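Local coordinates for uncharacterized protein (Pyrococcus horikoshii, PDB 2P8T) that is of unknown function, possibly ATP binding and aminoacyl-tRNA ligation, and joins an N-terminal helix-turn-helix-class domain to an uncharacterised alpha/beta domain, at residues E18-V23 with R48-K53; H56-R61 with F68-G73; G97-V102 with V164-A169; D115-F120 with I180-I185. All coordinates share one frame; numbering follows the deposited sequence.

Interaction 1 (E18-V23 with R48-K53)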
loop_
_atom_site.group_PDB
_atom_site.type_symbol
_atom_site.label_atom_id
_atom_site.label_comp_id
_atom_site.label_asym_id
_atom_site.label_seq_id
_atom_site.Cartn_x
_atom_site.Cartn_y
_atom_site.Cartn_z
ATOM N N GLU A 18 -5.915 6.068 -4.075
ATOM C CA GLU A 18 -5.364 5.240 -3.014
ATOM C C GLU A 18 -6.407 4.242 -2.559
ATOM O O GLU A 18 -6.072 3.125 -2.220
ATOM C CB GLU A 18 -4.865 6.086 -1.828
ATOM C CG GLU A 18 -3.577 6.852 -2.119
ATOM C CD GLU A 18 -3.796 8.203 -2.761
ATOM O OE1 GLU A 18 -4.972 8.602 -2.922
ATOM O OE2 GLU A 18 -2.787 8.873 -3.088
ATOM N N ASP A 19 -7.683 4.651 -2.553
ATOM C CA ASP A 19 -8.764 3.726 -2.239
ATOM C C ASP A 19 -8.894 2.650 -3.325
ATOM O O ASP A 19 -9.123 1.491 -3.011
ATOM C CB ASP A 19 -10.108 4.466 -2.086
ATOM C CG ASP A 19 -10.113 5.466 -0.939
ATOM O OD1 ASP A 19 -9.620 5.139 0.178
ATOM O OD2 ASP A 19 -10.630 6.582 -1.155
ATOM N N VAL A 20 -8.767 3.035 -4.592
ATOM C CA VAL A 20 -8.818 2.071 -5.709
ATOM C C VAL A 20 -7.688 1.073 -5.503
ATOM O O VAL A 20 -7.933 -0.143 -5.447
ATOM C CB VAL A 20 -8.675 2.744 -7.093
ATOM C CG1 VAL A 20 -8.662 1.696 -8.238
ATOM C CG2 VAL A 20 -9.780 3.805 -7.319
ATOM N N LEU A 21 -6.468 1.583 -5.323
ATOM C CA LEU A 21 -5.317 0.680 -5.130
ATOM C C LEU A 21 -5.517 -0.249 -3.938
ATOM O O LEU A 21 -5.267 -1.453 -4.042
ATOM C CB LEU A 21 -3.996 1.449 -5.022
ATOM C CG LEU A 21 -3.541 2.243 -6.254
ATOM C CD1 LEU A 21 -2.511 3.302 -5.906
ATOM C CD2 LEU A 21 -3.036 1.300 -7.332
ATOM N N ALA A 22 -6.006 0.296 -2.815
ATOM C CA ALA A 22 -6.288 -0.496 -1.624
ATOM C C ALA A 22 -7.259 -1.644 -1.876
ATOM O O ALA A 22 -7.018 -2.767 -1.422
ATOM C CB ALA A 22 -6.786 0.388 -0.469
ATOM N N VAL A 23 -8.354 -1.368 -2.585
ATOM C CA VAL A 23 -9.348 -2.410 -2.863
ATOM C C VAL A 23 -8.715 -3.560 -3.657
ATOM O O VAL A 23 -8.929 -4.725 -3.349
ATOM C CB VAL A 23 -10.599 -1.834 -3.610
ATOM C CG1 VAL A 23 -11.408 -2.946 -4.265
ATOM C CG2 VAL A 23 -11.445 -1.008 -2.656
ATOM N N ARG A 48 -19.808 1.861 -2.011
ATOM C CA ARG A 48 -20.788 1.411 -2.999
ATOM C C ARG A 48 -20.425 1.915 -4.379
ATOM O O ARG A 48 -20.443 1.151 -5.350
ATOM C CB ARG A 48 -22.193 1.896 -2.631
ATOM C CG ARG A 48 -22.966 0.957 -1.738
ATOM C CD ARG A 48 -24.115 0.313 -2.528
ATOM N NE ARG A 48 -24.863 -0.702 -1.780
ATOM C CZ ARG A 48 -25.555 -0.485 -0.661
ATOM N NH1 ARG A 48 -25.600 0.720 -0.107
ATOM N NH2 ARG A 48 -26.193 -1.493 -0.080
ATOM N N THR A 49 -20.085 3.199 -4.459
ATOM C CA THR A 49 -19.788 3.838 -5.724
ATOM C C THR A 49 -18.493 3.300 -6.320
ATOM O O THR A 49 -18.420 3.023 -7.513
ATOM C CB THR A 49 -19.702 5.372 -5.562
ATOM O OG1 THR A 49 -20.982 5.857 -5.119
ATOM C CG2 THR A 49 -19.353 6.017 -6.863
ATOM N N LEU A 50 -17.483 3.163 -5.468
ATOM C CA LEU A 50 -16.217 2.572 -5.871
ATOM C C LEU A 50 -16.417 1.166 -6.446
ATOM O O LEU A 50 -15.926 0.900 -7.540
ATOM C CB LEU A 50 -15.222 2.568 -4.698
ATOM C CG LEU A 50 -13.916 1.804 -4.886
ATOM C CD1 LEU A 50 -13.183 2.233 -6.131
ATOM C CD2 LEU A 50 -13.061 2.009 -3.628
ATOM N N LEU A 51 -17.151 0.301 -5.743
ATOM C CA LEU A 51 -17.391 -1.084 -6.207
ATOM C C LEU A 51 -18.226 -1.128 -7.484
ATOM O O LEU A 51 -17.987 -1.950 -8.378
ATOM C CB LEU A 51 -18.005 -1.950 -5.109
ATOM C CG LEU A 51 -17.152 -2.194 -3.855
ATOM C CD1 LEU A 51 -17.890 -3.073 -2.892
ATOM C CD2 LEU A 51 -15.804 -2.821 -4.192
ATOM N N ARG A 52 -19.190 -0.214 -7.596
ATOM C CA ARG A 52 -19.934 -0.111 -8.845
ATOM C C ARG A 52 -19.053 0.308 -10.007
ATOM O O ARG A 52 -19.149 -0.272 -11.083
ATOM C CB ARG A 52 -21.177 0.768 -8.713
ATOM C CG ARG A 52 -22.454 -0.016 -8.409
ATOM C CD ARG A 52 -22.161 -1.380 -7.780
ATOM N NE ARG A 52 -23.133 -1.776 -6.764
ATOM C CZ ARG A 52 -22.885 -1.750 -5.457
ATOM N NH1 ARG A 52 -21.704 -1.336 -5.016
ATOM N NH2 ARG A 52 -23.825 -2.133 -4.600
ATOM N N LYS A 53 -18.170 1.291 -9.807
ATOM C CA LYS A 53 -17.284 1.676 -10.895
ATOM C C LYS A 53 -16.389 0.507 -11.279
ATOM O O LYS A 53 -16.210 0.235 -12.460
ATOM C CB LYS A 53 -16.424 2.902 -10.541
ATOM C CG LYS A 53 -15.666 3.470 -11.736
ATOM C CD LYS A 53 -16.605 4.160 -12.718
ATOM C CE LYS A 53 -15.821 4.773 -13.870
ATOM N NZ LYS A 53 -16.768 5.492 -14.773
#
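Leu-50 and Val-23 make the closest approach between these two segments, with Leu-50 CD2 3.6 Å from Val-23 CG2 as the two side chains slide past each other in opposite directions. The other methyl of the leucine, CD1, turns to Val-20, whose CG2 lies 3.9 Å away. One side chain thus spreads its fork over two residues a helical turn apart. In Leu-50, chi1 of 171° sets CG anti to the backbone N, and chi2 of 53° then turns the two methyls to their separate partners. Leu-51 adds a looser apolar contact, its CD2 standing 4.4 Å from Val-23 CG1.

The segment axes come no nearer than 11.2 Å and cross at -67°, so the backbones stay well apart and side chains span the gap. This is how the N-terminal domain builds its core: three helices, 17-26, 33-40 and 44-56, enclose apolar side chains, an arrangement consistent with the helix-turn-helix class. Helix 33-40 contributes Ile-36 and Leu-40 against Val-23, while Ile-195 and Val-198, from near the C-terminus, reach Val-20.

No hydrogen bond links the segments. Against Asp-19, Leu-50 makes only van der Waals contact: its CD2 touches Asp-19 CB and lies 4.0 Å from Asp-19 O. That carbonyl already accepts the helical bond from Val-23 N. The carboxylate of Asp-19 is engaged elsewhere: OD2 is hydrogen-bonded to Thr-16 N, and OD1 forms a salt bridge with Lys-177 of helix 172-187.

Interaction 2 (H56-R61 with F68-G73)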
loop_
_atom_site.group_PDB
_atom_site.type_symbol
_atom_site.label_atom_id
_atom_site.label_comp_id
_atom_site.label_asym_id
_atom_site.label_seq_id
_atom_site.Cartn_x
_atom_site.Cartn_y
_atom_site.Cartn_z
ATOM N N HIS A 56 -18.463 -1.830 -13.423
ATOM C CA HIS A 56 -18.712 -1.315 -14.761
ATOM C C HIS A 56 -17.496 -1.514 -15.631
ATOM O O HIS A 56 -17.616 -1.867 -16.805
ATOM C CB HIS A 56 -19.101 0.179 -14.730
ATOM C CG HIS A 56 -20.359 0.442 -13.968
ATOM N ND1 HIS A 56 -20.706 1.696 -13.509
ATOM C CD2 HIS A 56 -21.317 -0.402 -13.520
ATOM C CE1 HIS A 56 -21.837 1.616 -12.830
ATOM N NE2 HIS A 56 -22.228 0.351 -12.815
ATOM N N LEU A 57 -16.324 -1.343 -15.025
ATOM C CA LEU A 57 -15.068 -1.444 -15.737
ATOM C C LEU A 57 -14.566 -2.894 -15.875
ATOM O O LEU A 57 -13.475 -3.118 -16.397
ATOM C CB LEU A 57 -14.023 -0.566 -15.040
ATOM C CG LEU A 57 -14.182 0.933 -15.332
ATOM C CD1 LEU A 57 -13.210 1.677 -14.460
ATOM C CD2 LEU A 57 -13.950 1.260 -16.802
ATOM N N ASP A 58 -15.374 -3.845 -15.419
ATOM C CA ASP A 58 -15.070 -5.295 -15.517
ATOM C C ASP A 58 -13.779 -5.623 -14.767
ATOM O O ASP A 58 -12.979 -6.464 -15.205
ATOM C CB ASP A 58 -14.965 -5.761 -16.972
ATOM C CG ASP A 58 -14.863 -7.292 -17.096
ATOM O OD1 ASP A 58 -15.487 -7.992 -16.271
ATOM O OD2 ASP A 58 -14.137 -7.770 -18.008
ATOM N N ILE A 59 -13.577 -4.937 -13.648
ATOM C CA ILE A 59 -12.400 -5.180 -12.828
ATOM C C ILE A 59 -12.750 -6.131 -11.712
ATOM O O ILE A 59 -11.930 -6.960 -11.319
ATOM C CB ILE A 59 -11.769 -3.869 -12.323
ATOM C CG1 ILE A 59 -11.151 -3.131 -13.517
ATOM C CG2 ILE A 59 -10.705 -4.127 -11.258
ATOM C CD1 ILE A 59 -10.680 -1.685 -13.190
ATOM N N ILE A 60 -13.975 -6.019 -11.220
ATOM C CA ILE A 60 -14.517 -6.963 -10.239
ATOM C C ILE A 60 -15.885 -7.492 -10.666
ATOM O O ILE A 60 -16.554 -6.913 -11.529
ATOM C CB ILE A 60 -14.647 -6.359 -8.817
ATOM C CG1 ILE A 60 -15.775 -5.307 -8.756
ATOM C CG2 ILE A 60 -13.298 -5.821 -8.306
ATOM C CD1 ILE A 60 -16.044 -4.796 -7.376
ATOM N N ARG A 61 -16.270 -8.612 -10.067
ATOM C CA ARG A 61 -17.606 -9.168 -10.220
ATOM C C ARG A 61 -18.074 -9.602 -8.845
ATOM O O ARG A 61 -17.250 -9.849 -7.964
ATOM C CB ARG A 61 -17.611 -10.345 -11.211
ATOM C CG ARG A 61 -17.640 -9.947 -12.704
ATOM C CD ARG A 61 -19.035 -9.463 -13.134
ATOM N NE ARG A 61 -19.086 -8.865 -14.474
ATOM C CZ ARG A 61 -18.822 -7.583 -14.745
ATOM N NH1 ARG A 61 -18.431 -6.751 -13.780
ATOM N NH2 ARG A 61 -18.934 -7.133 -15.992
ATOM N N PHE A 68 -14.960 -10.337 -6.268
ATOM C CA PHE A 68 -13.676 -10.884 -6.668
ATOM C C PHE A 68 -13.198 -10.231 -7.932
ATOM O O PHE A 68 -13.980 -9.660 -8.691
ATOM C CB PHE A 68 -13.753 -12.396 -6.879
ATOM C CG PHE A 68 -14.740 -12.801 -7.924
ATOM C CD1 PHE A 68 -14.329 -13.055 -9.225
ATOM C CD2 PHE A 68 -16.089 -12.905 -7.611
ATOM C CE1 PHE A 68 -15.253 -13.420 -10.211
ATOM C CE2 PHE A 68 -17.018 -13.261 -8.577
ATOM C CZ PHE A 68 -16.597 -13.530 -9.885
ATOM N N LEU A 69 -11.900 -10.362 -8.156
ATOM C CA LEU A 69 -11.243 -9.826 -9.318
ATOM C C LEU A 69 -11.540 -10.676 -10.543
ATOM O O LEU A 69 -11.485 -11.908 -10.491
ATOM C CB LEU A 69 -9.727 -9.731 -9.067
ATOM C CG LEU A 69 -9.261 -8.662 -8.070
ATOM C CD1 LEU A 69 -7.796 -8.879 -7.701
ATOM C CD2 LEU A 69 -9.452 -7.253 -8.599
ATOM N N THR A 70 -11.887 -10.004 -11.631
ATOM C CA THR A 70 -12.072 -10.632 -12.937
ATOM C C THR A 70 -10.686 -10.928 -13.516
ATOM O O THR A 70 -9.674 -10.634 -12.873
ATOM C CB THR A 70 -12.785 -9.678 -13.899
ATOM O OG1 THR A 70 -11.933 -8.542 -14.137
ATOM C CG2 THR A 70 -14.143 -9.205 -13.322
ATOM N N LEU A 71 -10.638 -11.469 -14.735
ATOM C CA LEU A 71 -9.359 -11.672 -15.427
ATOM C C LEU A 71 -8.629 -10.338 -15.653
ATOM O O LEU A 71 -7.421 -10.232 -15.412
ATOM C CB LEU A 71 -9.553 -12.446 -16.729
ATOM C CG LEU A 71 -10.204 -13.830 -16.525
ATOM C CD1 LEU A 71 -10.481 -14.519 -17.867
ATOM C CD2 LEU A 71 -9.406 -14.743 -15.574
ATOM N N LYS A 72 -9.377 -9.313 -16.052
ATOM C CA LYS A 72 -8.820 -7.950 -16.122
ATOM C C LYS A 72 -8.304 -7.473 -14.752
ATOM O O LYS A 72 -7.186 -6.938 -14.665
ATOM C CB LYS A 72 -9.867 -6.986 -16.701
ATOM C CG LYS A 72 -9.387 -5.547 -16.810
ATOM C CD LYS A 72 -10.508 -4.629 -17.204
ATOM C CE LYS A 72 -10.057 -3.166 -17.102
ATOM N NZ LYS A 72 -11.145 -2.264 -17.586
ATOM N N GLY A 73 -9.089 -7.679 -13.690
ATOM C CA GLY A 73 -8.692 -7.284 -12.338
ATOM C C GLY A 73 -7.440 -8.007 -11.836
ATOM O O GLY A 73 -6.581 -7.405 -11.189
HETATM O O HOH W 1 -12.133 -9.633 -17.249
#
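Thr-70 and Asp-58 meet through a short hydrogen bond, Thr-70 OG1 donating to Asp-58 O at 2.6 Å from well above the carbonyl plane. The same OG1 accepts from Gly-73 N at 3.0 Å, so one hydroxyl both caps the helix that begins after Thr-70 and ties it to the turn at Asp-58. Lys-72, its chain extended beyond CG, delivers NZ to Leu-57 O at 2.8 Å, in the plane of that carbonyl. A water bridges Asp-58 OD2 and Lys-72 N. The Arg-61 chain bends at chi2, and NH1 is hydrogen-bonded to Ser-55 O.

Backbone bonds continue the union. Thr-70 N donates to Ile-59 O, and Arg-61 and Phe-68 form a hydrogen-bonded antiparallel pair with both bonds made.

Among the nonpolar contacts, the Phe-68 ring lies with one face over Arg-61 CA, and its CZ comes within 3.6 Å of Arg-61 CB. Ile-59 CG1 rests 3.7 Å from Lys-72 CE, the two side chains crossing at a slant.

Asp-58, with positive phi, ends helix 44-56 in a Schellman motif. That helix, followed by the hairpin of strands 60-62 and 67-69 ahead of the capped helix 71-81, is consistent with a winged helix-turn-helix, the hairpin corresponding to the wing.

Interaction 3 (G97-V102 with V164-A169)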
loop_
_atom_site.group_PDB
_atom_site.type_symbol
_atom_site.label_atom_id
_atom_site.label_comp_id
_atom_site.label_asym_id
_atom_site.label_seq_id
_atom_site.Cartn_x
_atom_site.Cartn_y
_atom_site.Cartn_z
ATOM N N GLY A 97 0.720 -0.878 11.854
ATOM C CA GLY A 97 1.468 -0.369 10.723
ATOM C C GLY A 97 1.351 -1.235 9.481
ATOM O O GLY A 97 0.793 -2.337 9.525
ATOM N N ILE A 98 1.908 -0.738 8.378
ATOM C CA ILE A 98 1.916 -1.456 7.114
ATOM C C ILE A 98 3.282 -1.234 6.444
ATOM O O ILE A 98 3.799 -0.122 6.441
ATOM C CB ILE A 98 0.770 -0.947 6.183
ATOM C CG1 ILE A 98 -0.593 -1.442 6.675
ATOM C CG2 ILE A 98 1.017 -1.342 4.710
ATOM C CD1 ILE A 98 -0.877 -2.910 6.300
ATOM N N ALA A 99 3.864 -2.303 5.917
ATOM C CA ALA A 99 5.091 -2.203 5.161
ATOM C C ALA A 99 4.791 -2.592 3.718
ATOM O O ALA A 99 4.072 -3.580 3.468
ATOM C CB ALA A 99 6.186 -3.117 5.752
ATOM N N ILE A 100 5.294 -1.775 2.796
ATOM C CA ILE A 100 5.234 -2.055 1.362
ATOM C C ILE A 100 6.619 -1.838 0.742
ATOM O O ILE A 100 7.223 -0.769 0.877
ATOM C CB ILE A 100 4.177 -1.168 0.623
ATOM C CG1 ILE A 100 2.800 -1.260 1.297
ATOM C CG2 ILE A 100 4.123 -1.528 -0.872
ATOM C CD1 ILE A 100 1.710 -0.343 0.670
ATOM N N VAL A 101 7.112 -2.855 0.044
ATOM C CA VAL A 101 8.365 -2.755 -0.697
ATOM C C VAL A 101 8.023 -2.148 -2.046
ATOM O O VAL A 101 7.074 -2.598 -2.721
ATOM C CB VAL A 101 9.018 -4.140 -0.930
ATOM C CG1 VAL A 101 10.314 -4.030 -1.763
ATOM C CG2 VAL A 101 9.266 -4.853 0.381
ATOM N N VAL A 102 8.784 -1.130 -2.431
ATOM C CA VAL A 102 8.669 -0.531 -3.768
ATOM C C VAL A 102 9.874 -0.979 -4.605
ATOM O O VAL A 102 11.026 -0.698 -4.267
ATOM C CB VAL A 102 8.626 1.009 -3.714
ATOM C CG1 VAL A 102 8.463 1.582 -5.111
ATOM C CG2 VAL A 102 7.492 1.481 -2.806
ATOM N N VAL A 164 11.602 0.599 1.052
ATOM C CA VAL A 164 10.685 -0.072 1.958
ATOM C C VAL A 164 9.919 0.998 2.716
ATOM O O VAL A 164 10.512 1.745 3.510
ATOM C CB VAL A 164 11.400 -1.047 2.949
ATOM C CG1 VAL A 164 10.333 -1.775 3.785
ATOM C CG2 VAL A 164 12.249 -2.082 2.202
ATOM N N ILE A 165 8.622 1.084 2.462
ATOM C CA ILE A 165 7.757 2.072 3.125
ATOM C C ILE A 165 7.219 1.419 4.348
ATOM O O ILE A 165 6.664 0.325 4.251
ATOM C CB ILE A 165 6.541 2.435 2.249
ATOM C CG1 ILE A 165 6.995 3.072 0.943
ATOM C CG2 ILE A 165 5.542 3.347 2.987
ATOM C CD1 ILE A 165 5.920 2.944 -0.164
ATOM N N ILE A 166 7.356 2.075 5.500
ATOM C CA ILE A 166 6.686 1.582 6.716
ATOM C C ILE A 166 5.917 2.723 7.352
ATOM O O ILE A 166 6.518 3.699 7.781
ATOM C CB ILE A 166 7.680 1.017 7.759
ATOM C CG1 ILE A 166 8.550 -0.068 7.119
ATOM C CG2 ILE A 166 6.920 0.450 9.004
ATOM C CD1 ILE A 166 9.743 -0.496 7.927
ATOM N N THR A 167 4.596 2.607 7.385
ATOM C CA THR A 167 3.769 3.614 8.078
ATOM C C THR A 167 3.116 3.001 9.309
ATOM O O THR A 167 2.924 1.766 9.385
ATOM C CB THR A 167 2.643 4.163 7.172
ATOM O OG1 THR A 167 1.753 3.096 6.819
ATOM C CG2 THR A 167 3.195 4.814 5.914
ATOM N N TRP A 168 2.730 3.853 10.258
ATOM C CA TRP A 168 1.888 3.400 11.363
ATOM C C TRP A 168 0.910 4.492 11.718
ATOM O O TRP A 168 1.121 5.649 11.369
ATOM C CB TRP A 168 2.710 2.953 12.586
ATOM C CG TRP A 168 3.580 4.003 13.179
ATOM C CD1 TRP A 168 3.315 4.774 14.297
ATOM C CD2 TRP A 168 4.881 4.396 12.720
ATOM N NE1 TRP A 168 4.379 5.624 14.545
ATOM C CE2 TRP A 168 5.347 5.413 13.591
ATOM C CE3 TRP A 168 5.704 3.981 11.656
ATOM C CZ2 TRP A 168 6.600 6.011 13.433
ATOM C CZ3 TRP A 168 6.945 4.586 11.487
ATOM C CH2 TRP A 168 7.378 5.596 12.374
ATOM N N ALA A 169 -0.182 4.113 12.368
ATOM C CA ALA A 169 -1.296 5.035 12.566
ATOM C C ALA A 169 -2.182 4.528 13.692
ATOM O O ALA A 169 -1.876 3.510 14.316
ATOM C CB ALA A 169 -2.096 5.173 11.266
#
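Ile-98 and Thr-167 form a hydrogen-bonded antiparallel pair in which each backbone both gives and takes: Ile-98 N donates to Thr-167 O at 2.9 Å, and Thr-167 N returns a bond to Ile-98 O. Two residues on, Ile-100 and Ile-165 repeat the exchange, with Ile-165 N reaching Ile-100 O at 2.8 Å and Ile-100 N reaching Ile-165 O. Between these pairs the Ile-98 and Ile-165 carbonyls also receive CA-H contacts, from Ile-166 and Ala-99 respectively.

Several of the residues alternating with these pairs bond away from the contact. Gly-97 and Ala-99 bond to Val-90 and Ile-88 of strand 88-92, and Val-164 to Leu-128 of strand 124-131. Separately, Val-101 N is hydrogen-bonded to Ser-85 OG. The hydroxyl of Thr-167, held between its backbone N and carbonyl carbon (chi1 63°), is hydrogen-bonded to Ala-175 O in helix 172-187.

Side chains add apolar contacts on both faces. Ala-99 CB meets Ile-166 CG1 at 4.1 Å on one. Beside Ile-165, which points to the opposite face, Val-102 CG2 presses on Ile-165 CD1 at 3.4 Å, tighter than usual for two carbons.

With backbone bonds alternating between this partner strand and neighbours on the far sides, and the side chains mostly hydrocarbon, this pair of inner strands can lie buried, its polarity largely spent within the sheet and on the helix beside it.

Interaction 4 (D115-F120 with I180-I185); sequences DEAIKF and IHVAYI
Phe-120 and His-181 lie in an offset stack, ring centroids 4.0 Å apart and planes within 5° of parallel. The CG of His-181 is anti to its backbone N, and chi2 of 59° turns the imidazole to match the phenyl plane; its CB sits over the phenyl face in a CH-pi contact, 3.8 Å from the centroid. ND1 is hydrogen-bonded to Glu-18 OE2 of helix 17-26, a carboxylate that may polarise the ring. Ile-185 CG1 lies over the opposite face of the imidazole, farther off and toward the rim. Deeper still, Ala-117 CB and Val-182 CG2 touch at 3.7 Å.

Here helix 110-119 and helix 172-187 pack with segment axes 9.2 Å apart at 135°, lying together on one face of the antiparallel sheet; Val-182 rests on Ile-165 of strand 163-168.

Toward solvent the fit slackens and water takes part. Glu-116 OE1 stands at the edge of the imidazole, in its plane, yet 3.9 Å from His-181 NE2; a water bridges them, donating to OE1 and weakly accepting from NE2. Lys-119 NZ, on an exposed side chain, forms a salt bridge with Glu-116 OE2 at 3.3 Å, its hydrogen bond weak.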
loop_
_atom_site.group_PDB
_atom_site.type_symbol
_atom_site.label_atom_id
_atom_site.label_comp_id
_atom_site.label_asym_id
_atom_site.label_seq_id
_atom_site.Cartn_x
_atom_site.Cartn_y
_atom_site.Cartn_z
ATOM N N ASP A 115 6.373 13.208 5.539
ATOM C CA ASP A 115 5.455 14.341 5.717
ATOM C C ASP A 115 4.171 14.127 4.914
ATOM O O ASP A 115 3.066 14.411 5.405
ATOM C CB ASP A 115 6.145 15.645 5.302
ATOM C CG ASP A 115 7.270 16.045 6.252
ATOM O OD1 ASP A 115 7.323 15.514 7.387
ATOM O OD2 ASP A 115 8.104 16.900 5.865
ATOM N N GLU A 116 4.314 13.611 3.690
ATOM C CA GLU A 116 3.142 13.239 2.878
ATOM C C GLU A 116 2.354 12.119 3.540
ATOM O O GLU A 116 1.123 12.138 3.510
ATOM C CB GLU A 116 3.535 12.858 1.438
ATOM C CG GLU A 116 4.018 14.025 0.566
ATOM C CD GLU A 116 3.086 15.235 0.601
ATOM O OE1 GLU A 116 1.887 15.079 0.283
ATOM O OE2 GLU A 116 3.555 16.332 0.980
ATOM N N ALA A 117 3.033 11.156 4.173
ATOM C CA ALA A 117 2.298 10.058 4.846
ATOM C C ALA A 117 1.482 10.575 6.038
ATOM O O ALA A 117 0.349 10.174 6.243
ATOM C CB ALA A 117 3.248 8.954 5.304
ATOM N N ILE A 118 2.083 11.469 6.821
ATOM C CA ILE A 118 1.389 12.070 7.967
ATOM C C ILE A 118 0.176 12.926 7.514
ATOM O O ILE A 118 -0.878 12.921 8.181
ATOM C CB ILE A 118 2.379 12.821 8.903
ATOM C CG1 ILE A 118 3.342 11.810 9.563
ATOM C CG2 ILE A 118 1.626 13.565 10.014
ATOM C CD1 ILE A 118 4.547 12.436 10.235
ATOM N N LYS A 119 0.312 13.619 6.382
ATOM C CA LYS A 119 -0.828 14.321 5.752
ATOM C C LYS A 119 -1.983 13.372 5.424
ATOM O O LYS A 119 -3.146 13.759 5.501
ATOM C CB LYS A 119 -0.400 15.071 4.481
ATOM C CG LYS A 119 0.365 16.344 4.725
ATOM C CD LYS A 119 0.674 17.022 3.411
ATOM C CE LYS A 119 1.678 18.127 3.601
ATOM N NZ LYS A 119 1.905 18.850 2.322
ATOM N N PHE A 120 -1.647 12.131 5.067
ATOM C CA PHE A 120 -2.627 11.047 4.822
ATOM C C PHE A 120 -2.945 10.232 6.079
ATOM O O PHE A 120 -3.291 9.049 6.007
ATOM C CB PHE A 120 -2.125 10.140 3.694
ATOM C CG PHE A 120 -2.997 10.138 2.453
ATOM C CD1 PHE A 120 -3.016 11.228 1.592
ATOM C CD2 PHE A 120 -3.765 9.016 2.136
ATOM C CE1 PHE A 120 -3.802 11.213 0.440
ATOM C CE2 PHE A 120 -4.560 8.989 0.974
ATOM C CZ PHE A 120 -4.577 10.089 0.136
ATOM N N ILE A 180 -0.019 3.301 1.027
ATOM C CA ILE A 180 -0.367 3.306 -0.394
ATOM C C ILE A 180 -0.151 4.700 -0.991
ATOM O O ILE A 180 0.334 4.834 -2.103
ATOM C CB ILE A 180 -1.793 2.746 -0.647
ATOM C CG1 ILE A 180 -1.814 1.259 -0.293
ATOM C CG2 ILE A 180 -2.206 2.951 -2.138
ATOM C CD1 ILE A 180 -3.189 0.614 -0.273
ATOM N N HIS A 181 -0.470 5.747 -0.229
ATOM C CA HIS A 181 -0.199 7.102 -0.720
ATOM C C HIS A 181 1.295 7.291 -1.067
ATOM O O HIS A 181 1.628 7.816 -2.111
ATOM C CB HIS A 181 -0.652 8.129 0.317
ATOM C CG HIS A 181 -0.423 9.543 -0.108
ATOM N ND1 HIS A 181 -0.984 10.073 -1.249
ATOM C CD2 HIS A 181 0.321 10.529 0.441
ATOM C CE1 HIS A 181 -0.600 11.332 -1.383
ATOM N NE2 HIS A 181 0.185 11.635 -0.364
ATOM N N VAL A 182 2.185 6.851 -0.175
ATOM C CA VAL A 182 3.639 6.938 -0.412
ATOM C C VAL A 182 4.065 6.103 -1.623
ATOM O O VAL A 182 4.829 6.556 -2.490
ATOM C CB VAL A 182 4.460 6.549 0.866
ATOM C CG1 VAL A 182 5.966 6.638 0.589
ATOM C CG2 VAL A 182 4.064 7.442 2.081
ATOM N N ALA A 183 3.535 4.876 -1.701
ATOM C CA ALA A 183 3.762 3.996 -2.845
ATOM C C ALA A 183 3.368 4.667 -4.155
ATOM O O ALA A 183 4.132 4.653 -5.161
ATOM C CB ALA A 183 2.976 2.710 -2.647
ATOM N N TYR A 184 2.174 5.267 -4.142
ATOM C CA TYR A 184 1.674 6.004 -5.308
ATOM C C TYR A 184 2.576 7.176 -5.719
ATOM O O TYR A 184 2.853 7.350 -6.915
ATOM C CB TYR A 184 0.239 6.468 -5.069
ATOM C CG TYR A 184 -0.351 7.181 -6.269
ATOM C CD1 TYR A 184 -0.554 6.505 -7.467
ATOM C CD2 TYR A 184 -0.687 8.532 -6.203
ATOM C CE1 TYR A 184 -1.077 7.152 -8.591
ATOM C CE2 TYR A 184 -1.212 9.195 -7.329
ATOM C CZ TYR A 184 -1.395 8.489 -8.512
ATOM O OH TYR A 184 -1.924 9.120 -9.627
ATOM N N ILE A 185 3.064 7.967 -4.759
ATOM C CA ILE A 185 4.030 9.041 -5.099
ATOM C C ILE A 185 5.259 8.466 -5.830
ATOM O O ILE A 185 5.720 8.999 -6.845
ATOM C CB ILE A 185 4.494 9.855 -3.847
ATOM C CG1 ILE A 185 3.314 10.606 -3.213
ATOM C CG2 ILE A 185 5.662 10.807 -4.226
ATOM C CD1 ILE A 185 3.530 11.014 -1.777
HETATM O O HOH W 2 1.661 13.945 -2.163
#

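Along the chain interactions 1 and 2 come first, one after the other, within the N-terminal domain; their centres are 12 Å apart, and Ile-60 CD1 packs 3.6 Å from Leu-51 O. Interactions 3 and 4 alternate their segments in the second domain, with centres 10 Å apart: strand 95-102 precedes helix 110-119, strand 163-168 precedes helix 172-187, and Ile-100 on Ile-180 and Thr-167 on Ala-117 join sheet to helices. The two halves meet where interactions 1 and 4 touch, about 18 Å between centres, through Glu-18 with Phe-120 and Ile-180 against Leu-21 and Ala-22. Helix 17-26 therefore serves both domains, whereas interaction 2 lies remote, about 26 Å from interaction 4 between centres.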